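Local atomic coordinates of single-stranded-DNA-specific exonuclease RecJ (Thermus thermophilus, PDB entry 2ZXP), a protein that degrades single-stranded DNA in the 5' to 3' direction with the help of divalent metal ions and shows no detectable activity on single-stranded RNA. Residues K73-H78 and L131-D136; L53-L58 and L171-A176; Y81-L86 and P270-A275; K182-G187 and V222-G227; E209-A214 and L237-A242. All blocks are in the same frame, centred on the assembly; numbering follows the deposited sequence.

Contact 1 of 5, residues K73-H78 and L131-D136; sequences KRIRVH and LFLTVD. With MN (manganese (II) ion), chain C; MN (manganese (II) ion), chain B.
Ile75 to His78 run parallel to Leu131 to Thr134 as neighbouring strands, their axes 4.5 Å apart at closest approach and inclined by 19°. Successive backbone bonds alternate from one strand to the other: Arg74 O takes the amide of Leu131, Leu131 O that of Arg76, and Arg76 O that of Leu133. The last of these measures 2.8 Å from Leu133 N to Arg76 O, with an N-H...O angle of 171°. One face of the pair is aliphatic. Ile75 and Leu133 run alongside each other on this face, and Ile75 CG2 meets Leu133 CD1 at 3.7 Å; farther along, Val77 CG1 reaches Val135 CG2 at 3.8 Å. Thr89 and Val93 of helix 83-98 pack against Val77 on this side, and Leu96 against Leu133. The other face carries Arg76, Phe132 and His78. The methylene CD of Arg76 comes to the edge of the Phe132 ring, near its plane, 3.7 Å from CE1. The next ring atom, CZ, lies 3.7 Å from His78 ND1, the two ring planes inclined at 45°. His125 meets both rings from outside the two strands. Farther along the chain, Asp136 has CG anti to its backbone N and splits its carboxylate between two manganese ions, OD1 binding one at 1.9 Å and OD2 the other at 2.1 Å. The contact thus places a bridging ligand at the C-terminal side of a strand in the sheet of the DHH domain, and the two oxygens of that one carboxylate fix both metals relative to the strand.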
# COMPACT_ATOMS: atom_id res chain seq x y z
N LYS A 73 42.49 -4.70 -0.24
CA LYS A 73 42.18 -3.73 -1.29
C LYS A 73 41.30 -2.62 -0.72
O LYS A 73 40.53 -2.86 0.21
CB LYS A 73 41.44 -4.41 -2.44
CG LYS A 73 42.24 -5.49 -3.13
CD LYS A 73 43.52 -4.91 -3.75
CE LYS A 73 44.35 -6.02 -4.40
NZ LYS A 73 45.54 -5.48 -5.09
N ARG A 74 41.40 -1.42 -1.29
CA ARG A 74 40.60 -0.31 -0.79
C ARG A 74 39.20 -0.30 -1.41
O ARG A 74 39.04 -0.23 -2.64
CB ARG A 74 41.32 1.01 -1.04
CG ARG A 74 40.57 2.20 -0.47
CD ARG A 74 41.49 3.14 0.31
NE ARG A 74 40.81 4.40 0.65
CZ ARG A 74 41.34 5.35 1.41
NH1 ARG A 74 42.56 5.20 1.91
NH2 ARG A 74 40.64 6.47 1.66
N ILE A 75 38.19 -0.40 -0.56
CA ILE A 75 36.81 -0.43 -1.01
C ILE A 75 36.08 0.88 -0.79
O ILE A 75 36.04 1.41 0.31
CB ILE A 75 36.07 -1.56 -0.28
CG1 ILE A 75 36.76 -2.90 -0.60
CG2 ILE A 75 34.60 -1.63 -0.72
CD1 ILE A 75 36.34 -4.03 0.29
N ARG A 76 35.51 1.42 -1.86
CA ARG A 76 34.74 2.65 -1.76
C ARG A 76 33.27 2.31 -2.01
O ARG A 76 32.94 1.71 -3.03
CB ARG A 76 35.21 3.68 -2.79
CG ARG A 76 34.27 4.87 -2.92
CD ARG A 76 34.81 5.98 -3.79
NE ARG A 76 35.84 6.75 -3.09
CZ ARG A 76 35.95 8.07 -3.17
NH1 ARG A 76 35.10 8.76 -3.92
NH2 ARG A 76 36.91 8.71 -2.49
N VAL A 77 32.41 2.65 -1.05
CA VAL A 77 30.98 2.37 -1.19
C VAL A 77 30.28 3.66 -1.62
O VAL A 77 30.25 4.65 -0.89
CB VAL A 77 30.38 1.85 0.12
CG1 VAL A 77 28.86 1.74 0.00
CG2 VAL A 77 30.96 0.49 0.44
N HIS A 78 29.75 3.61 -2.83
CA HIS A 78 29.05 4.72 -3.47
C HIS A 78 27.56 4.39 -3.39
O HIS A 78 27.08 3.52 -4.11
CB HIS A 78 29.50 4.79 -4.93
CG HIS A 78 28.86 5.88 -5.74
ND1 HIS A 78 29.49 7.08 -6.01
CD2 HIS A 78 27.66 5.93 -6.37
CE1 HIS A 78 28.71 7.81 -6.79
NE2 HIS A 78 27.59 7.14 -7.02
N LEU A 131 38.36 -1.30 -5.29
CA LEU A 131 37.05 -1.88 -5.57
C LEU A 131 36.01 -0.76 -5.34
O LEU A 131 36.03 -0.04 -4.35
CB LEU A 131 36.80 -3.09 -4.67
CG LEU A 131 35.43 -3.77 -4.85
CD1 LEU A 131 35.31 -4.29 -6.27
CD2 LEU A 131 35.26 -4.91 -3.85
N PHE A 132 35.10 -0.61 -6.29
CA PHE A 132 34.09 0.42 -6.24
C PHE A 132 32.72 -0.26 -6.11
O PHE A 132 32.34 -1.05 -6.96
CB PHE A 132 34.18 1.23 -7.55
CG PHE A 132 33.39 2.50 -7.55
CD1 PHE A 132 33.77 3.58 -6.74
CD2 PHE A 132 32.29 2.66 -8.41
CE1 PHE A 132 33.06 4.79 -6.79
CE2 PHE A 132 31.59 3.88 -8.47
CZ PHE A 132 31.97 4.94 -7.67
N LEU A 133 32.00 0.05 -5.05
CA LEU A 133 30.69 -0.57 -4.80
C LEU A 133 29.58 0.47 -4.83
O LEU A 133 29.54 1.34 -3.97
CB LEU A 133 30.66 -1.24 -3.42
CG LEU A 133 30.93 -2.73 -3.24
CD1 LEU A 133 31.31 -3.01 -1.80
CD2 LEU A 133 29.69 -3.51 -3.62
N THR A 134 28.68 0.36 -5.80
CA THR A 134 27.57 1.30 -5.89
C THR A 134 26.39 0.66 -5.21
O THR A 134 26.13 -0.52 -5.41
CB THR A 134 27.16 1.58 -7.34
OG1 THR A 134 26.76 0.34 -7.97
CG2 THR A 134 28.31 2.21 -8.10
N VAL A 135 25.67 1.44 -4.41
CA VAL A 135 24.52 0.92 -3.70
C VAL A 135 23.29 1.72 -4.14
O VAL A 135 23.33 2.94 -4.21
CB VAL A 135 24.69 1.05 -2.16
CG1 VAL A 135 23.46 0.58 -1.45
CG2 VAL A 135 25.87 0.22 -1.71
N ASP A 136 22.22 1.00 -4.44
CA ASP A 136 20.97 1.63 -4.86
C ASP A 136 21.17 2.50 -6.11
O ASP A 136 20.43 3.46 -6.32
CB ASP A 136 20.42 2.47 -3.72
CG ASP A 136 18.98 2.93 -3.96
OD1 ASP A 136 18.67 4.06 -3.57
OD2 ASP A 136 18.16 2.17 -4.52
MN MN C . 17.64 5.68 -3.65
MN MN B . 16.19 2.32 -3.85
O HOH W 1 15.32 4.66 -3.49

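Contact 2 of 5, residues L53-L58 and L171-A176; sequences LPLKGL and LVVHPA
Val173 supplies most of the apolar contact, reaching residues 53-58 with both of its methyl groups. CG1, anti to the backbone N (chi1 178°), touches two leucines: Leu55 CD1 at 4.0 Å, the side chains crossing at about a right angle, and Leu58 CD1 at 4.2 Å. The other methyl faces backbone, with Val173 CG2 3.5 Å from Gly57 O. Leu55 uses its second branch on the next part of the chain, CD2 lying 4.1 Å from Pro175 CA. Backbone shape accounts for the close approach at Gly57. This residue occupies the third position of a type II turn from Leu55 to Leu58, with a positive phi of 92°, and its CA is 5.1 Å from that of Val173. Gly57 is also the N-cap of helix 58-70. Polar contact across the interface goes through water: one molecule bridges Lys56 O (2.9 Å) and His174 N (2.8 Å), accepting from the latter, while no direct hydrogen bond joins the two segments. The imidazole of His174 turns elsewhere, its NE2 bonded to the carbonyl of His161. In the fold, strand 171-173 is an outermost strand of the five-stranded parallel sheet, paired with strand 154-158. The loop 53-58 leads into helix 58-70, whose Ala61 packs on Val173, and helix 187-201 closes over the leucines through Leu193 on Leu55 and Leu194 on Leu58.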
# COMPACT_ATOMS: atom_id res chain seq x y z
N LEU A 53 18.28 -14.82 -0.72
CA LEU A 53 17.71 -14.90 -2.07
C LEU A 53 18.82 -15.12 -3.08
O LEU A 53 19.82 -14.43 -3.04
CB LEU A 53 17.00 -13.60 -2.42
CG LEU A 53 15.59 -13.27 -1.99
CD1 LEU A 53 15.26 -11.93 -2.60
CD2 LEU A 53 14.60 -14.32 -2.49
N PRO A 54 18.65 -16.09 -4.01
CA PRO A 54 19.63 -16.42 -5.05
C PRO A 54 19.67 -15.45 -6.23
O PRO A 54 19.39 -15.84 -7.35
CB PRO A 54 19.18 -17.80 -5.50
CG PRO A 54 17.69 -17.67 -5.43
CD PRO A 54 17.50 -17.01 -4.07
N LEU A 55 20.02 -14.19 -5.98
CA LEU A 55 20.08 -13.19 -7.05
C LEU A 55 21.27 -13.48 -7.97
O LEU A 55 22.30 -13.98 -7.53
CB LEU A 55 20.26 -11.77 -6.49
CG LEU A 55 19.35 -11.27 -5.38
CD1 LEU A 55 19.87 -9.95 -4.83
CD2 LEU A 55 17.95 -11.12 -5.89
N LYS A 56 21.11 -13.14 -9.24
CA LYS A 56 22.16 -13.30 -10.22
C LYS A 56 23.33 -12.35 -9.95
O LYS A 56 23.14 -11.14 -9.77
CB LYS A 56 21.58 -13.05 -11.61
CG LYS A 56 22.13 -14.01 -12.67
CD LYS A 56 23.15 -13.35 -13.58
CE LYS A 56 22.48 -12.46 -14.61
NZ LYS A 56 23.45 -12.13 -15.72
N GLY A 57 24.55 -12.89 -9.93
CA GLY A 57 25.73 -12.08 -9.68
C GLY A 57 26.12 -12.02 -8.22
O GLY A 57 27.24 -11.60 -7.90
N LEU A 58 25.23 -12.45 -7.32
CA LEU A 58 25.50 -12.40 -5.88
C LEU A 58 26.71 -13.24 -5.42
O LEU A 58 27.55 -12.76 -4.65
CB LEU A 58 24.25 -12.81 -5.10
CG LEU A 58 24.23 -12.48 -3.60
CD1 LEU A 58 24.27 -10.97 -3.42
CD2 LEU A 58 22.97 -13.05 -2.93
N LEU A 171 30.71 -5.92 -12.20
CA LEU A 171 29.85 -6.92 -11.57
C LEU A 171 28.54 -6.21 -11.24
O LEU A 171 28.53 -5.20 -10.55
CB LEU A 171 30.47 -7.40 -10.27
CG LEU A 171 30.75 -8.89 -10.10
CD1 LEU A 171 29.77 -9.68 -10.95
CD2 LEU A 171 32.19 -9.16 -10.50
N VAL A 172 27.42 -6.75 -11.71
CA VAL A 172 26.14 -6.10 -11.44
C VAL A 172 25.16 -7.05 -10.75
O VAL A 172 24.85 -8.12 -11.27
CB VAL A 172 25.54 -5.57 -12.77
CG1 VAL A 172 25.19 -6.72 -13.69
CG2 VAL A 172 24.34 -4.69 -12.49
N VAL A 173 24.68 -6.66 -9.57
CA VAL A 173 23.72 -7.49 -8.83
C VAL A 173 22.38 -6.77 -8.79
O VAL A 173 22.22 -5.76 -8.11
CB VAL A 173 24.20 -7.79 -7.41
CG1 VAL A 173 23.15 -8.61 -6.69
CG2 VAL A 173 25.53 -8.55 -7.47
N HIS A 174 21.42 -7.31 -9.52
CA HIS A 174 20.11 -6.67 -9.65
C HIS A 174 18.98 -7.70 -9.74
O HIS A 174 19.01 -8.60 -10.58
CB HIS A 174 20.16 -5.82 -10.91
CG HIS A 174 19.11 -4.77 -10.99
ND1 HIS A 174 17.77 -5.05 -10.90
CD2 HIS A 174 19.21 -3.43 -11.19
CE1 HIS A 174 17.08 -3.93 -11.04
NE2 HIS A 174 17.93 -2.93 -11.22
N PRO A 175 17.96 -7.57 -8.89
CA PRO A 175 16.81 -8.49 -8.86
C PRO A 175 16.22 -8.71 -10.26
O PRO A 175 16.07 -9.84 -10.71
CB PRO A 175 15.80 -7.78 -7.95
CG PRO A 175 16.65 -6.91 -7.10
CD PRO A 175 17.71 -6.40 -8.04
N ALA A 176 15.91 -7.61 -10.93
CA ALA A 176 15.32 -7.64 -12.27
C ALA A 176 16.19 -8.36 -13.30
O ALA A 176 15.76 -8.55 -14.43
CB ALA A 176 15.04 -6.21 -12.74
O HOH W 2 21.77 -9.27 -11.48

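Contact 3 of 5, residues Y81-L86 and P270-A275; sequences YDADGL and PRINAA. With MN (manganese (II) ion), chain C; MN (manganese (II) ion), chain B.
A side-chain amide from a distant helix binds the first backbone N-H of the helix that carries manganese ligands: Asn273 OD1 accepts from Ala83 N at 2.8 Å, with an N-H...O angle of 149° and the donor tilted 17° from the carbonyl plane. With CG anti to its own carbonyl carbon (chi1 -75°), Asn273 directs this oxygen at the start of helix 83-98, where it also lies 3.5 Å from Asp82 CA. Asp82 itself is the N-cap of that helix. Its OD2 receives Gly85 N at 3.1 Å, nearly along the C-O axis, and the same carboxylate chelates one manganese ion through both oxygens, OD1 at 2.5 Å and OD2 at 2.3 Å. OD2 therefore serves the cap and the metal together. These residues belong to the metal-binding motif of the DHH domain, in which Asp80 and Asp82 form an Asp-x-Asp pair following strand 74-78. Two residues on, Asp84 points away from the helix 261-277 and gives OD2 to the second manganese at 2.4 Å, while its OD1 bonds to the amide of Ala188. Asp136 joins the two metal sites, and His160 and Asp221 are further ligands of the second. The rest of the contact is apolar and runs through one methyl group. Ile272 CG2 sits 3.9 Å from Leu86 CD1, the two side chains passing alongside in opposed directions, and 4.2 Å from Ala83 CB. Ala284 of helix 281-289 touches both Leu86 and Ile272.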
# COMPACT_ATOMS: atom_id res chain seq x y z
N TYR A 81 21.55 8.89 -2.02
CA TYR A 81 21.39 9.77 -0.88
C TYR A 81 20.05 9.69 -0.14
O TYR A 81 19.88 10.38 0.88
CB TYR A 81 21.69 11.21 -1.29
CG TYR A 81 21.09 11.59 -2.62
CD1 TYR A 81 19.73 11.43 -2.87
CD2 TYR A 81 21.91 12.03 -3.68
CE1 TYR A 81 19.19 11.68 -4.13
CE2 TYR A 81 21.38 12.29 -4.95
CZ TYR A 81 20.02 12.11 -5.16
OH TYR A 81 19.49 12.29 -6.41
N ASP A 82 19.10 8.89 -0.63
CA ASP A 82 17.84 8.77 0.11
C ASP A 82 18.00 7.64 1.13
O ASP A 82 19.05 7.00 1.19
CB ASP A 82 16.63 8.53 -0.82
CG ASP A 82 16.77 7.29 -1.66
OD1 ASP A 82 15.84 7.02 -2.45
OD2 ASP A 82 17.81 6.57 -1.54
N ALA A 83 16.96 7.41 1.94
CA ALA A 83 17.01 6.41 3.01
C ALA A 83 17.53 5.03 2.57
O ALA A 83 18.39 4.47 3.24
CB ALA A 83 15.63 6.27 3.65
N ASP A 84 17.01 4.51 1.46
CA ASP A 84 17.45 3.23 0.94
C ASP A 84 18.97 3.24 0.59
O ASP A 84 19.69 2.32 0.97
CB ASP A 84 16.62 2.87 -0.29
CG ASP A 84 16.80 1.42 -0.71
OD1 ASP A 84 16.77 0.52 0.16
OD2 ASP A 84 16.97 1.18 -1.92
N GLY A 85 19.42 4.27 -0.13
CA GLY A 85 20.83 4.40 -0.46
C GLY A 85 21.69 4.54 0.81
O GLY A 85 22.71 3.85 0.93
N LEU A 86 21.29 5.39 1.76
CA LEU A 86 22.07 5.55 2.98
C LEU A 86 22.10 4.32 3.90
O LEU A 86 23.17 3.97 4.40
CB LEU A 86 21.58 6.76 3.78
CG LEU A 86 21.66 8.10 3.04
CD1 LEU A 86 21.30 9.24 3.95
CD2 LEU A 86 23.06 8.28 2.49
N PRO A 270 11.47 9.88 6.70
CA PRO A 270 11.44 11.27 6.23
C PRO A 270 12.53 12.09 6.92
O PRO A 270 13.09 13.01 6.32
CB PRO A 270 10.02 11.72 6.60
CG PRO A 270 9.23 10.48 6.31
CD PRO A 270 10.11 9.40 6.98
N ARG A 271 12.84 11.76 8.17
CA ARG A 271 13.91 12.49 8.87
C ARG A 271 15.24 12.21 8.15
O ARG A 271 16.08 13.10 8.00
CB ARG A 271 14.07 12.02 10.29
CG ARG A 271 13.62 12.96 11.34
CD ARG A 271 12.14 12.97 11.40
NE ARG A 271 11.65 13.37 12.71
CZ ARG A 271 10.36 13.38 13.01
NH1 ARG A 271 9.48 13.01 12.10
NH2 ARG A 271 9.96 13.78 14.20
N ILE A 272 15.45 10.97 7.72
CA ILE A 272 16.71 10.65 7.07
C ILE A 272 16.78 11.34 5.71
O ILE A 272 17.84 11.84 5.30
CB ILE A 272 16.85 9.12 6.88
CG1 ILE A 272 17.07 8.46 8.25
CG2 ILE A 272 18.01 8.82 5.91
CD1 ILE A 272 16.94 6.96 8.25
N ASN A 273 15.63 11.36 5.02
CA ASN A 273 15.53 11.94 3.70
C ASN A 273 15.71 13.46 3.70
O ASN A 273 16.28 14.03 2.76
CB ASN A 273 14.17 11.56 3.05
CG ASN A 273 14.13 10.09 2.57
OD1 ASN A 273 15.14 9.55 2.17
ND2 ASN A 273 12.96 9.47 2.58
N ALA A 274 15.24 14.11 4.75
CA ALA A 274 15.32 15.56 4.82
C ALA A 274 16.76 16.04 4.76
O ALA A 274 17.05 17.08 4.19
CB ALA A 274 14.66 16.08 6.09
N ALA A 275 17.66 15.28 5.38
CA ALA A 275 19.07 15.64 5.40
C ALA A 275 19.57 15.73 3.97
O ALA A 275 20.20 16.71 3.57
CB ALA A 275 19.87 14.59 6.17
MN MN C . 17.64 5.68 -3.65
MN MN B . 16.19 2.32 -3.85
O HOH W 1 15.32 4.66 -3.49

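Contact 4 of 5, residues K182-G187 and V222-G227; sequences KEKPTG and VAPLWG
Glu183 brings its carboxylate close to Trp226 and Gly227 from the loop that precedes helix 187-201. From CB the chain sets out with CG anti to the carbonyl carbon (chi1 -47°), and this CG packs against Leu53. A bend at chi2 (-66°) brings the carboxylate alongside residues 222-227. There OE2 lies 4.0 Å from Gly227 CA and accepts a hydrogen bond from a water at 2.6 Å; the same water donates to Trp226 O at 2.9 Å. OE2 also accepts from the backbone N of Trp228, in the first turn of helix 227-239. Gly227, with a positive phi of 56°, has no side chain in the way of this carboxylate. The other meetings are carbon contacts. Lys184 CB approaches Pro224 CD at 4.0 Å, and Pro224 CB in turn covers one face of the Trp226 indole, offset toward its rim. Thr186 CG2 presses on Ala223 CB at 3.4 Å, tighter than usual for two carbons. Its OG1 is bonded to Asp84 OD1, and Asp84 is a ligand of manganese. Asn229 ND2 ties the two loops again by binding both Lys184 O and Pro224 O. A carboxylate at the amino end of helix 227-239, bonded to an amide there and to a water, is consistent with a charged Glu183 favoured by the helix dipole, while the hydroxyl of Thr186 acts as a second-shell group to the metal site.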
# COMPACT_ATOMS: atom_id res chain seq x y z
N LYS A 182 10.48 -13.46 -8.21
CA LYS A 182 9.31 -12.60 -8.02
C LYS A 182 9.60 -11.49 -7.00
O LYS A 182 8.96 -10.43 -7.00
CB LYS A 182 8.12 -13.43 -7.51
CG LYS A 182 7.64 -14.54 -8.45
CD LYS A 182 7.01 -13.96 -9.74
CE LYS A 182 8.06 -13.32 -10.67
NZ LYS A 182 7.48 -12.66 -11.88
N GLU A 183 10.58 -11.76 -6.14
CA GLU A 183 10.99 -10.84 -5.09
C GLU A 183 11.42 -9.48 -5.61
O GLU A 183 11.93 -9.35 -6.72
CB GLU A 183 12.13 -11.49 -4.30
CG GLU A 183 11.86 -12.94 -3.91
CD GLU A 183 10.71 -13.10 -2.92
OE1 GLU A 183 10.42 -14.26 -2.54
OE2 GLU A 183 10.11 -12.07 -2.51
N LYS A 184 11.22 -8.45 -4.79
CA LYS A 184 11.59 -7.10 -5.18
C LYS A 184 12.43 -6.39 -4.10
O LYS A 184 12.03 -5.36 -3.57
CB LYS A 184 10.33 -6.29 -5.46
CG LYS A 184 9.37 -6.94 -6.45
CD LYS A 184 9.45 -6.30 -7.85
CE LYS A 184 9.11 -4.79 -7.80
NZ LYS A 184 9.08 -4.15 -9.17
N PRO A 185 13.60 -6.94 -3.76
CA PRO A 185 14.41 -6.26 -2.75
C PRO A 185 14.87 -4.87 -3.22
O PRO A 185 15.03 -4.64 -4.41
CB PRO A 185 15.58 -7.22 -2.54
CG PRO A 185 15.69 -7.90 -3.89
CD PRO A 185 14.25 -8.17 -4.22
N THR A 186 15.07 -3.94 -2.28
CA THR A 186 15.53 -2.59 -2.65
C THR A 186 17.06 -2.51 -2.56
O THR A 186 17.74 -3.53 -2.37
CB THR A 186 14.91 -1.50 -1.73
OG1 THR A 186 15.29 -1.74 -0.36
CG2 THR A 186 13.40 -1.53 -1.82
N GLY A 187 17.60 -1.30 -2.67
CA GLY A 187 19.05 -1.10 -2.57
C GLY A 187 19.60 -1.62 -1.24
O GLY A 187 20.60 -2.34 -1.22
N VAL A 222 9.19 2.22 -0.49
CA VAL A 222 7.83 1.79 -0.80
C VAL A 222 7.83 0.51 -1.62
O VAL A 222 7.07 0.39 -2.57
CB VAL A 222 7.05 2.91 -1.56
CG1 VAL A 222 5.54 2.61 -1.54
CG2 VAL A 222 7.32 4.28 -0.91
N ALA A 223 8.69 -0.44 -1.28
CA ALA A 223 8.76 -1.70 -2.00
C ALA A 223 7.61 -2.59 -1.52
O ALA A 223 7.10 -2.43 -0.41
CB ALA A 223 10.09 -2.40 -1.75
N PRO A 224 7.19 -3.54 -2.36
CA PRO A 224 6.09 -4.43 -1.99
C PRO A 224 6.49 -5.29 -0.80
O PRO A 224 7.52 -5.97 -0.84
CB PRO A 224 5.86 -5.25 -3.26
CG PRO A 224 6.46 -4.38 -4.37
CD PRO A 224 7.69 -3.86 -3.71
N LEU A 225 5.66 -5.27 0.24
CA LEU A 225 5.92 -6.03 1.44
C LEU A 225 5.31 -7.43 1.49
O LEU A 225 4.37 -7.69 2.22
CB LEU A 225 5.47 -5.24 2.65
CG LEU A 225 6.04 -3.83 2.82
CD1 LEU A 225 5.73 -3.35 4.25
CD2 LEU A 225 7.58 -3.83 2.59
N TRP A 226 5.85 -8.33 0.68
CA TRP A 226 5.42 -9.71 0.68
C TRP A 226 6.67 -10.54 0.48
O TRP A 226 7.72 -10.02 0.08
CB TRP A 226 4.39 -9.97 -0.43
CG TRP A 226 4.77 -9.54 -1.83
CD1 TRP A 226 5.78 -10.04 -2.60
CD2 TRP A 226 4.09 -8.56 -2.63
NE1 TRP A 226 5.78 -9.42 -3.84
CE2 TRP A 226 4.76 -8.51 -3.88
CE3 TRP A 226 2.99 -7.72 -2.41
CZ2 TRP A 226 4.35 -7.65 -4.92
CZ3 TRP A 226 2.58 -6.86 -3.44
CH2 TRP A 226 3.26 -6.83 -4.68
N GLY A 227 6.56 -11.83 0.78
CA GLY A 227 7.70 -12.70 0.63
C GLY A 227 8.93 -12.24 1.40
O GLY A 227 8.86 -11.83 2.55
O HOH W 3 10.00 -9.65 -1.60

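Contact 5 of 5, residues E209-A214 and L237-A242; sequences EYADLA and LARIPA
Helices 211-220 and 227-239 follow each other in the chain, and this contact joins the start of the first to the end of the second. Asp212 CB packs on Ile240 CG1 at 3.7 Å, where the backbones come nearest, with CA atoms 5.6 Å apart. Alongside, the Arg239 side chain reaches back across the 3-10 turn at Glu209. Its bend at chi3 (78°) lays the guanidinium over the backbone of that residue, with Glu209 N over one face and Glu209 CA 3.7 Å from NE. This is packing of a flat cation on backbone and is not a salt bridge: Glu209 OE1 stays 6.2 Å from Arg239 NH2, and the acid bonds to Ser244 while Arg239 NH1 pairs with Glu235. Asp212 is similarly engaged outside the pair. OD1 bonds to Ser243 and OD2 to Trp245 NE1, and OD2 also takes the amide of Leu213 at 2.7 Å from above the carboxylate plane. No hydrogen bond links the two segments directly. Leu248 of helix 246-254 packs on Asp212, and Ala252 of the same helix on Ile240. Such a pairing of one helix's start with the next one's end is typical of a helical hairpin.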
# COMPACT_ATOMS: atom_id res chain seq x y z
N GLU A 209 21.74 -8.70 12.53
CA GLU A 209 21.80 -7.41 13.22
C GLU A 209 21.73 -6.23 12.23
O GLU A 209 21.51 -5.09 12.64
CB GLU A 209 23.07 -7.30 14.11
CG GLU A 209 24.39 -7.69 13.42
CD GLU A 209 25.65 -7.42 14.27
OE1 GLU A 209 25.55 -6.69 15.29
OE2 GLU A 209 26.75 -7.93 13.91
N TYR A 210 21.87 -6.52 10.94
CA TYR A 210 21.78 -5.47 9.92
C TYR A 210 20.39 -5.42 9.30
O TYR A 210 20.10 -4.58 8.45
CB TYR A 210 22.81 -5.69 8.82
CG TYR A 210 24.25 -5.57 9.27
CD1 TYR A 210 24.94 -4.36 9.14
CD2 TYR A 210 24.91 -6.65 9.84
CE1 TYR A 210 26.27 -4.23 9.57
CE2 TYR A 210 26.24 -6.55 10.27
CZ TYR A 210 26.91 -5.33 10.14
OH TYR A 210 28.21 -5.21 10.57
N ALA A 211 19.50 -6.32 9.72
CA ALA A 211 18.16 -6.31 9.12
C ALA A 211 17.35 -5.04 9.45
O ALA A 211 16.43 -4.70 8.70
CB ALA A 211 17.38 -7.56 9.54
N ASP A 212 17.67 -4.35 10.55
CA ASP A 212 16.91 -3.15 10.91
C ASP A 212 17.22 -2.05 9.90
O ASP A 212 16.30 -1.42 9.36
CB ASP A 212 17.16 -2.71 12.36
CG ASP A 212 18.64 -2.61 12.73
OD1 ASP A 212 18.92 -2.26 13.92
OD2 ASP A 212 19.52 -2.87 11.89
N LEU A 213 18.51 -1.85 9.62
CA LEU A 213 18.90 -0.89 8.60
C LEU A 213 18.26 -1.26 7.25
O LEU A 213 17.76 -0.39 6.53
CB LEU A 213 20.43 -0.88 8.43
CG LEU A 213 21.27 -0.28 9.58
CD1 LEU A 213 22.78 -0.57 9.38
CD2 LEU A 213 21.01 1.23 9.63
N ALA A 214 18.29 -2.54 6.92
CA ALA A 214 17.73 -3.00 5.67
C ALA A 214 16.22 -2.76 5.62
O ALA A 214 15.68 -2.36 4.58
CB ALA A 214 18.02 -4.49 5.48
N LEU A 237 12.14 -4.57 11.92
CA LEU A 237 11.29 -3.79 12.81
C LEU A 237 11.47 -4.23 14.25
O LEU A 237 11.52 -3.40 15.18
CB LEU A 237 9.84 -3.93 12.44
CG LEU A 237 9.47 -3.34 11.09
CD1 LEU A 237 7.98 -3.63 10.84
CD2 LEU A 237 9.77 -1.87 11.08
N ALA A 238 11.57 -5.54 14.41
CA ALA A 238 11.74 -6.14 15.73
C ALA A 238 13.09 -5.80 16.35
O ALA A 238 13.18 -5.73 17.57
CB ALA A 238 11.57 -7.71 15.67
N ARG A 239 14.12 -5.57 15.53
CA ARG A 239 15.47 -5.29 16.08
C ARG A 239 15.78 -3.83 16.38
O ARG A 239 16.72 -3.51 17.12
CB ARG A 239 16.54 -5.93 15.16
CG ARG A 239 16.30 -7.47 14.98
CD ARG A 239 17.24 -8.23 13.99
NE ARG A 239 18.52 -8.45 14.63
CZ ARG A 239 18.94 -9.58 15.21
NH1 ARG A 239 18.21 -10.68 15.24
NH2 ARG A 239 20.09 -9.55 15.82
N ILE A 240 14.98 -2.93 15.84
CA ILE A 240 15.24 -1.50 16.04
C ILE A 240 15.34 -1.02 17.50
O ILE A 240 16.23 -0.22 17.82
CB ILE A 240 14.19 -0.63 15.30
CG1 ILE A 240 14.45 -0.70 13.78
CG2 ILE A 240 14.23 0.81 15.83
CD1 ILE A 240 13.45 0.07 12.95
N PRO A 241 14.42 -1.47 18.38
CA PRO A 241 14.45 -1.04 19.78
C PRO A 241 15.78 -1.32 20.52
O PRO A 241 16.17 -0.54 21.39
CB PRO A 241 13.25 -1.78 20.40
CG PRO A 241 12.26 -1.82 19.24
CD PRO A 241 13.19 -2.23 18.09
N ALA A 242 16.45 -2.42 20.18
CA ALA A 242 17.74 -2.75 20.81
C ALA A 242 18.78 -2.83 19.69
O ALA A 242 19.68 -3.69 19.69
CB ALA A 242 17.65 -4.08 21.58

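How the contacts relate
Contacts 1, 3 and 4 meet around the two manganese ions. Contacts 1 and 3 each supply ligands to both ions and share a bridging water; Asp136 OD2 and Asp84 OD2 come within 3.0 Å, like charges brought together by the metal. Contact 4 stands one shell farther out, with Thr186 OG1 2.8 Å from Asp84 OD1 of contact 3. Contact 2 borders the site, the side chain of Pro175 lying about 4 Å from that of His160, a ligand of the second manganese. Its Pro175 CG also packs 3.5 Å from Pro185 CG of contact 4, and it shares the parallel sheet with contact 1, their centres 16 Å apart. Contact 5 lies away from the metals, its nearest atoms about 5 Å from those of contacts 3 and 4.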